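Local coordinates for tail spike protein gp49 (Pseudomonas phage LKA1, PDB 4RU4), which forms the phage tailspike and acts as a lyase on the O-specific polysaccharide of its Pseudomonas host, probably helping the virus through the cell envelope, at residues N399-T413 and Y439-V452. Sequence-based numbering, arbitrary orientation.
Sequences NRGVIDVGGNSAVLT and YLLRARLEGSTVPV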
ATOM      1  N   ASN B 399      30.583  -2.824 -11.389  1.00  9.61           N
ATOM      2  CA  ASN B 399      30.814  -3.377 -10.049  1.00 10.77           C
ATOM      3  C   ASN B 399      29.684  -3.165  -9.029  1.00  9.96           C
ATOM      4  O   ASN B 399      29.935  -3.114  -7.827  1.00 12.05           O
ATOM      5  CB  ASN B 399      32.169  -2.912  -9.477  1.00 13.49           C
ATOM      6  CG  ASN B 399      33.348  -3.666 -10.100  1.00 23.12           C
ATOM      7  OD1 ASN B 399      33.310  -4.899 -10.244  1.00 24.58           O
ATOM      8  ND2 ASN B 399      34.375  -2.933 -10.496  1.00 23.20           N
ATOM      9  N   ARG B 400      28.449  -3.055  -9.516  0.55  6.91           N
ATOM     10  CA  ARG B 400      27.305  -2.784  -8.661  0.55  6.75           C
ATOM     11  C   ARG B 400      26.240  -3.871  -8.802  0.55 10.34           C
ATOM     12  O   ARG B 400      26.103  -4.471  -9.877  0.55  9.94           O
ATOM     13  CB  ARG B 400      26.725  -1.386  -8.970  0.55  8.09           C
ATOM     14  CG  ARG B 400      27.632  -0.221  -8.484  0.55  6.88           C
ATOM     15  CD  ARG B 400      27.200   1.182  -8.970  0.55 12.11           C
ATOM     16  NE  ARG B 400      27.310   1.323 -10.421  0.55 16.42           N
ATOM     17  CZ  ARG B 400      27.172   2.461 -11.098  0.55 17.32           C
ATOM     18  NH1 ARG B 400      26.921   3.601 -10.480  0.55 17.15           N
ATOM     19  NH2 ARG B 400      27.275   2.448 -12.418  0.55 18.30           N
ATOM     20  N   GLY B 401      25.492  -4.126  -7.725  1.00  6.46           N
ATOM     21  CA  GLY B 401      24.376  -5.074  -7.784  1.00  8.97           C
ATOM     22  C   GLY B 401      23.183  -4.404  -8.442  1.00  8.71           C
ATOM     23  O   GLY B 401      23.197  -3.179  -8.622  1.00  7.63           O
ATOM     24  N   VAL B 402      22.159  -5.175  -8.808  1.00  6.05           N
ATOM     25  CA  VAL B 402      20.896  -4.578  -9.256  1.00  9.35           C
ATOM     26  C   VAL B 402      20.309  -3.817  -8.079  1.00  8.26           C
ATOM     27  O   VAL B 402      19.771  -2.708  -8.223  1.00  7.54           O
ATOM     28  CB  VAL B 402      19.910  -5.658  -9.775  1.00  7.58           C
ATOM     29  CG1 VAL B 402      18.504  -5.047 -10.056  1.00  6.59           C
ATOM     30  CG2 VAL B 402      20.510  -6.365 -11.016  1.00  5.89           C
ATOM     31  N   ILE B 403      20.468  -4.411  -6.901  1.00  5.85           N
ATOM     32  CA  ILE B 403      20.278  -3.724  -5.641  1.00  9.12           C
ATOM     33  C   ILE B 403      21.664  -3.610  -5.030  1.00 10.97           C
ATOM     34  O   ILE B 403      22.341  -4.629  -4.796  1.00  8.30           O
ATOM     35  CB  ILE B 403      19.373  -4.521  -4.703  1.00  6.37           C
ATOM     36  CG1 ILE B 403      18.006  -4.723  -5.365  1.00  6.69           C
ATOM     37  CG2 ILE B 403      19.254  -3.803  -3.320  1.00  5.72           C
ATOM     38  CD1 ILE B 403      17.195  -5.819  -4.719  1.00 10.27           C
ATOM     39  N   ASP B 404      22.128  -2.380  -4.817  1.00  9.05           N
ATOM     40  CA  ASP B 404      23.532  -2.190  -4.498  1.00  8.34           C
ATOM     41  C   ASP B 404      23.762  -1.542  -3.142  1.00  9.78           C
ATOM     42  O   ASP B 404      23.137  -0.515  -2.834  1.00  8.13           O
ATOM     43  CB  ASP B 404      24.209  -1.334  -5.586  1.00  8.66           C
ATOM     44  CG  ASP B 404      25.733  -1.301  -5.427  1.00 10.01           C
ATOM     45  OD1 ASP B 404      26.359  -2.362  -5.624  1.00 10.37           O
ATOM     46  OD2 ASP B 404      26.302  -0.232  -5.091  1.00 11.14           O
ATOM     47  N   VAL B 405      24.669  -2.122  -2.346  1.00  7.77           N
ATOM     48  CA  VAL B 405      25.060  -1.531  -1.064  1.00  8.07           C
ATOM     49  C   VAL B 405      26.588  -1.365  -1.026  1.00  7.73           C
ATOM     50  O   VAL B 405      27.312  -2.193  -0.457  1.00  8.96           O
ATOM     51  CB  VAL B 405      24.567  -2.372   0.155  1.00  9.34           C
ATOM     52  CG1 VAL B 405      24.765  -1.582   1.435  1.00 12.72           C
ATOM     53  CG2 VAL B 405      23.096  -2.767  -0.032  1.00  8.59           C
ATOM     54  N   GLY B 406      27.084  -0.298  -1.655  1.00 10.08           N
ATOM     55  CA  GLY B 406      28.516  -0.038  -1.671  1.00 12.30           C
ATOM     56  C   GLY B 406      29.357  -0.907  -2.594  1.00 10.86           C
ATOM     57  O   GLY B 406      30.549  -1.078  -2.356  1.00  7.96           O
ATOM     58  N   GLY B 407      28.752  -1.415  -3.666  1.00  8.79           N
ATOM     59  CA  GLY B 407      29.469  -2.245  -4.615  1.00 10.39           C
ATOM     60  C   GLY B 407      30.717  -1.564  -5.154  1.00 11.62           C
ATOM     61  O   GLY B 407      31.777  -2.175  -5.234  1.00 10.33           O
ATOM     62  N   ASN B 408      30.589  -0.292  -5.511  1.00  9.82           N
ATOM     63  CA  ASN B 408      31.706   0.449  -6.047  1.00 12.37           C
ATOM     64  C   ASN B 408      31.785   1.835  -5.404  1.00 10.25           C
ATOM     65  O   ASN B 408      32.268   2.766  -6.022  1.00 13.77           O
ATOM     66  CB  ASN B 408      31.577   0.569  -7.576  1.00 13.47           C
ATOM     67  CG  ASN B 408      32.907   0.885  -8.267  1.00 17.50           C
ATOM     68  OD1 ASN B 408      33.965   0.445  -7.843  1.00 20.26           O
ATOM     69  ND2 ASN B 408      32.842   1.660  -9.340  1.00 26.27           N
ATOM     70  N   SER B 409      31.325   1.962  -4.160  1.00  8.76           N
ATOM     71  CA  SER B 409      31.388   3.240  -3.456  1.00  9.19           C
ATOM     72  C   SER B 409      31.540   3.006  -1.966  1.00 10.81           C
ATOM     73  O   SER B 409      31.348   1.880  -1.501  1.00  7.86           O
ATOM     74  CB  SER B 409      30.117   4.060  -3.736  1.00 13.11           C
ATOM     75  OG  SER B 409      28.946   3.278  -3.485  1.00 12.70           O
ATOM     76  N   ALA B 410      31.872   4.058  -1.219  1.00  7.60           N
ATOM     77  CA  ALA B 410      32.125   3.908   0.232  1.00 11.89           C
ATOM     78  C   ALA B 410      30.875   4.190   1.075  1.00 10.18           C
ATOM     79  O   ALA B 410      30.598   5.341   1.449  1.00  9.18           O
ATOM     80  CB  ALA B 410      33.287   4.801   0.671  1.00 10.38           C
ATOM     81  N   VAL B 411      30.126   3.127   1.356  1.00  8.43           N
ATOM     82  CA  VAL B 411      28.777   3.209   1.894  1.00  7.17           C
ATOM     83  C   VAL B 411      28.685   2.619   3.292  1.00  7.64           C
ATOM     84  O   VAL B 411      27.966   3.133   4.162  1.00  8.95           O
ATOM     85  CB  VAL B 411      27.813   2.427   0.949  1.00  8.43           C
ATOM     86  CG1 VAL B 411      26.396   2.306   1.550  1.00 10.13           C
ATOM     87  CG2 VAL B 411      27.772   3.092  -0.421  1.00  6.99           C
ATOM     88  N   LEU B 412      29.394   1.513   3.488  1.00  7.21           N
ATOM     89  CA  LEU B 412      29.459   0.824   4.772  1.00  7.81           C
ATOM     90  C   LEU B 412      30.869   1.085   5.332  1.00  8.73           C
ATOM     91  O   LEU B 412      31.841   0.396   4.993  1.00  8.86           O
ATOM     92  CB  LEU B 412      29.163  -0.677   4.582  1.00 10.38           C
ATOM     93  CG  LEU B 412      27.754  -1.068   4.065  1.00  6.90           C
ATOM     94  CD1 LEU B 412      27.603  -2.604   3.755  1.00  6.81           C
ATOM     95  CD2 LEU B 412      26.636  -0.594   4.996  1.00  6.80           C
ATOM     96  N   THR B 413      30.991   2.142   6.136  1.00  9.27           N
ATOM     97  CA  THR B 413      32.310   2.661   6.488  1.00  9.17           C
ATOM     98  C   THR B 413      32.371   2.890   7.983  1.00  9.80           C
ATOM     99  O   THR B 413      31.449   2.517   8.700  1.00  8.44           O
ATOM    100  CB  THR B 413      32.543   4.018   5.785  1.00  9.85           C
ATOM    101  OG1 THR B 413      31.642   4.991   6.339  1.00 10.85           O
ATOM    102  CG2 THR B 413      32.282   3.905   4.267  1.00 11.19           C
ATOM    103  N   TYR B 439      25.097 -10.111 -10.343  1.00  7.31           N
ATOM    104  CA  TYR B 439      24.528 -10.480  -9.053  1.00  8.02           C
ATOM    105  C   TYR B 439      23.335  -9.571  -8.726  1.00 10.16           C
ATOM    106  O   TYR B 439      23.312  -8.391  -9.085  1.00  8.07           O
ATOM    107  CB  TYR B 439      25.576 -10.412  -7.922  1.00  6.88           C
ATOM    108  CG  TYR B 439      26.661  -9.375  -8.174  1.00  9.32           C
ATOM    109  CD1 TYR B 439      26.478  -8.048  -7.821  1.00  7.40           C
ATOM    110  CD2 TYR B 439      27.867  -9.740  -8.775  1.00  6.89           C
ATOM    111  CE1 TYR B 439      27.463  -7.090  -8.079  1.00  8.45           C
ATOM    112  CE2 TYR B 439      28.864  -8.791  -9.025  1.00  7.69           C
ATOM    113  CZ  TYR B 439      28.648  -7.476  -8.673  1.00  7.67           C
ATOM    114  OH  TYR B 439      29.627  -6.552  -8.924  1.00 11.15           O
ATOM    115  N   LEU B 440      22.327 -10.122  -8.074  1.00 12.35           N
ATOM    116  CA  LEU B 440      21.126  -9.318  -7.802  1.00  9.24           C
ATOM    117  C   LEU B 440      21.402  -8.283  -6.727  1.00  8.92           C
ATOM    118  O   LEU B 440      20.967  -7.134  -6.826  1.00  9.01           O
ATOM    119  CB  LEU B 440      19.953 -10.201  -7.421  1.00  8.26           C
ATOM    120  CG  LEU B 440      19.591 -11.201  -8.527  1.00  8.46           C
ATOM    121  CD1 LEU B 440      18.401 -12.014  -8.090  1.00  8.82           C
ATOM    122  CD2 LEU B 440      19.268 -10.431  -9.821  1.00  6.86           C
ATOM    123  N   LEU B 441      22.120  -8.691  -5.692  1.00  7.24           N
ATOM    124  CA  LEU B 441      22.447  -7.747  -4.618  1.00  8.11           C
ATOM    125  C   LEU B 441      23.928  -7.857  -4.283  1.00  9.56           C
ATOM    126  O   LEU B 441      24.478  -8.954  -4.175  1.00 10.11           O
ATOM    127  CB  LEU B 441      21.600  -7.999  -3.354  1.00  7.15           C
ATOM    128  CG  LEU B 441      21.845  -7.076  -2.153  1.00  8.41           C
ATOM    129  CD1 LEU B 441      20.547  -6.873  -1.356  1.00 11.16           C
ATOM    130  CD2 LEU B 441      22.966  -7.566  -1.237  1.00  9.49           C
ATOM    131  N   ARG B 442      24.568  -6.710  -4.114  1.00  7.48           N
ATOM    132  CA  ARG B 442      25.948  -6.689  -3.642  1.00  6.55           C
ATOM    133  C   ARG B 442      25.987  -5.817  -2.401  1.00 10.75           C
ATOM    134  O   ARG B 442      25.369  -4.746  -2.380  1.00 10.19           O
ATOM    135  CB  ARG B 442      26.884  -6.083  -4.703  1.00  7.09           C
ATOM    136  CG  ARG B 442      28.390  -6.171  -4.274  1.00 10.11           C
ATOM    137  CD  ARG B 442      29.347  -5.824  -5.375  1.00 10.00           C
ATOM    138  NE  ARG B 442      30.732  -6.078  -4.957  1.00 11.97           N
ATOM    139  CZ  ARG B 442      31.806  -5.778  -5.681  1.00 12.81           C
ATOM    140  NH1 ARG B 442      31.673  -5.186  -6.857  1.00  8.33           N
ATOM    141  NH2 ARG B 442      33.027  -6.072  -5.216  1.00 13.42           N
ATOM    142  N   ALA B 443      26.701  -6.283  -1.377  1.00  7.80           N
ATOM    143  CA  ALA B 443      27.079  -5.466  -0.231  1.00  6.78           C
ATOM    144  C   ALA B 443      28.575  -5.647  -0.040  1.00  6.76           C
ATOM    145  O   ALA B 443      29.081  -6.773  -0.083  1.00  9.65           O
ATOM    146  CB  ALA B 443      26.312  -5.909   1.030  1.00  7.85           C
ATOM    147  N   ARG B 444      29.286  -4.544   0.147  1.00  7.30           N
ATOM    148  CA  ARG B 444      30.743  -4.578   0.278  1.00  7.10           C
ATOM    149  C   ARG B 444      31.137  -3.638   1.424  1.00  9.06           C
ATOM    150  O   ARG B 444      30.777  -2.450   1.429  1.00 10.48           O
ATOM    151  CB  ARG B 444      31.432  -4.150  -1.026  1.00  9.20           C
ATOM    152  CG  ARG B 444      32.986  -4.166  -0.946  1.00 10.04           C
ATOM    153  CD  ARG B 444      33.633  -3.753  -2.282  1.00 11.65           C
ATOM    154  NE  ARG B 444      33.220  -2.394  -2.582  1.00 13.83           N
ATOM    155  CZ  ARG B 444      33.838  -1.306  -2.144  1.00 16.48           C
ATOM    156  NH1 ARG B 444      34.968  -1.407  -1.442  1.00 17.62           N
ATOM    157  NH2 ARG B 444      33.347  -0.113  -2.454  1.00 17.30           N
ATOM    158  N   LEU B 445      31.852  -4.186   2.397  1.00 10.11           N
ATOM    159  CA  LEU B 445      32.330  -3.424   3.552  1.00  8.64           C
ATOM    160  C   LEU B 445      33.525  -2.570   3.157  1.00 10.38           C
ATOM    161  O   LEU B 445      34.499  -3.075   2.555  1.00 11.09           O
ATOM    162  CB  LEU B 445      32.761  -4.382   4.678  1.00 12.99           C
ATOM    163  CG  LEU B 445      31.758  -4.859   5.744  1.00 13.21           C
ATOM    164  CD1 LEU B 445      30.280  -4.864   5.252  1.00  9.22           C
ATOM    165  CD2 LEU B 445      32.196  -6.147   6.437  1.00 10.92           C
ATOM    166  N   GLU B 446      33.469  -1.298   3.537  1.00  7.68           N
ATOM    167  CA  GLU B 446      34.620  -0.414   3.371  1.00  7.89           C
ATOM    168  C   GLU B 446      34.887   0.325   4.678  1.00  9.02           C
ATOM    169  O   GLU B 446      35.008   1.560   4.711  1.00 11.96           O
ATOM    170  CB  GLU B 446      34.444   0.550   2.192  1.00  9.07           C
ATOM    171  CG  GLU B 446      35.830   1.002   1.651  1.00 33.15           C
ATOM    172  CD  GLU B 446      35.749   1.896   0.429  1.00 32.39           C
ATOM    173  OE1 GLU B 446      36.533   2.877   0.375  1.00 33.17           O
ATOM    174  OE2 GLU B 446      34.927   1.619  -0.477  1.00 26.09           O
ATOM    175  N   GLY B 447      34.952  -0.435   5.766  1.00  9.96           N
ATOM    176  CA  GLY B 447      35.420   0.129   7.012  1.00  8.30           C
ATOM    177  C   GLY B 447      34.501  -0.085   8.190  1.00  8.03           C
ATOM    178  O   GLY B 447      34.930   0.066   9.319  1.00  8.64           O
ATOM    179  N   SER B 448      33.229  -0.373   7.938  1.00  9.42           N
ATOM    180  CA  SER B 448      32.288  -0.625   9.020  1.00  9.73           C
ATOM    181  C   SER B 448      32.667  -1.880   9.797  1.00 10.05           C
ATOM    182  O   SER B 448      33.326  -2.773   9.260  1.00 11.00           O
ATOM    183  CB  SER B 448      30.859  -0.771   8.475  1.00  8.03           C
ATOM    184  OG  SER B 448      30.772  -1.854   7.539  1.00 10.00           O
ATOM    185  N   THR B 449      32.252  -1.938  11.063  1.00  9.67           N
ATOM    186  CA  THR B 449      32.498  -3.115  11.878  1.00 13.01           C
ATOM    187  C   THR B 449      31.211  -3.699  12.462  1.00 14.78           C
ATOM    188  O   THR B 449      31.251  -4.656  13.232  1.00 16.22           O
ATOM    189  CB  THR B 449      33.483  -2.812  13.007  1.00 17.42           C
ATOM    190  OG1 THR B 449      32.965  -1.735  13.812  1.00 16.20           O
ATOM    191  CG2 THR B 449      34.856  -2.441  12.415  1.00 14.27           C
ATOM    192  N   VAL B 450      30.067  -3.164  12.047  1.00 10.81           N
ATOM    193  CA  VAL B 450      28.779  -3.606  12.587  1.00  8.51           C
ATOM    194  C   VAL B 450      28.190  -4.847  11.886  1.00  9.62           C
ATOM    195  O   VAL B 450      28.576  -5.182  10.765  1.00 10.07           O
ATOM    196  CB  VAL B 450      27.740  -2.452  12.509  1.00 10.99           C
ATOM    197  CG1 VAL B 450      28.194  -1.240  13.345  1.00 13.01           C
ATOM    198  CG2 VAL B 450      27.490  -2.060  11.050  1.00  7.08           C
ATOM    199  N   PRO B 451      27.241  -5.542  12.551  1.00 10.45           N
ATOM    200  CA  PRO B 451      26.528  -6.603  11.836  1.00  9.97           C
ATOM    201  C   PRO B 451      25.823  -6.042  10.593  1.00  9.80           C
ATOM    202  O   PRO B 451      25.230  -4.969  10.665  1.00 10.08           O
ATOM    203  CB  PRO B 451      25.482  -7.076  12.854  1.00  8.11           C
ATOM    204  CG  PRO B 451      26.144  -6.789  14.222  1.00  8.86           C
ATOM    205  CD  PRO B 451      26.787  -5.419  13.951  1.00  9.10           C
ATOM    206  N   VAL B 452      25.955  -6.747   9.476  1.00  7.32           N
ATOM    207  CA  VAL B 452      25.217  -6.463   8.251  1.00  6.49           C
ATOM    208  C   VAL B 452      24.416  -7.713   7.886  1.00  8.10           C
ATOM    209  O   VAL B 452      24.969  -8.717   7.412  1.00  7.01           O
ATOM    210  CB  VAL B 452      26.185  -6.095   7.111  1.00  8.21           C
ATOM    211  CG1 VAL B 452      25.447  -5.933   5.765  1.00  6.46           C
ATOM    212  CG2 VAL B 452      26.927  -4.810   7.476  1.00  6.74           C
TER
HETATM  213  O   HOH W   1      31.761  -7.207 -10.206  1.00 15.47           O
HETATM  214  O   HOH W   2      25.162  -7.156 -10.978  1.00  8.32           O
HETATM  215  O   HOH W   3      30.980   0.321   1.023  1.00 10.89           O
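With CG anti to the backbone N (chi1 180°) and a bend at chi3 (62°), Arg444 turns its guanidinium to the backbone of loop 406-409, whereas Arg442, fully extended from a chi1 of -175°, runs past Gly407 to the backbone of Asn399. Both arginines reach from one rung of the pectin lyase-like parallel beta-helix to the rung before it, strand 441-446 lying parallel to strand 403-405. Backbone bonds from Ile403 N to Leu440 O, Arg442 N to Ile403 O, Val405 N to Arg442 O and Arg444 N to Val405 O zip the strands together. In the helix interior Ile403 and Leu441 meet Ile424, Val405 meets Phe422, and Ala443 CB lies against Val405 CB. On the other face, Arg442 NH1 donates to Asn399 O (2.9 Å) from above the carbonyl plane, while its NE forms a salt bridge with Asp473 on the following rung. Asp404 OD2 accepts from Gly407 N, an Asx motif, and OD1 from Gly401 N. Leu412 CD1 packs on Leu445 CD1 at 3.8 Å, and Leu412 O takes the N-H of Glu446. Arg444 NE reaches Gly407 O at 3.0 Å and NH1 also hydrogen-bonds Thr475 OG1; in a salt bridge, NH1 and NH2 together grip a single carboxylate oxygen, Glu446 OE2, which lies 3.1 Å from Arg444 NH2.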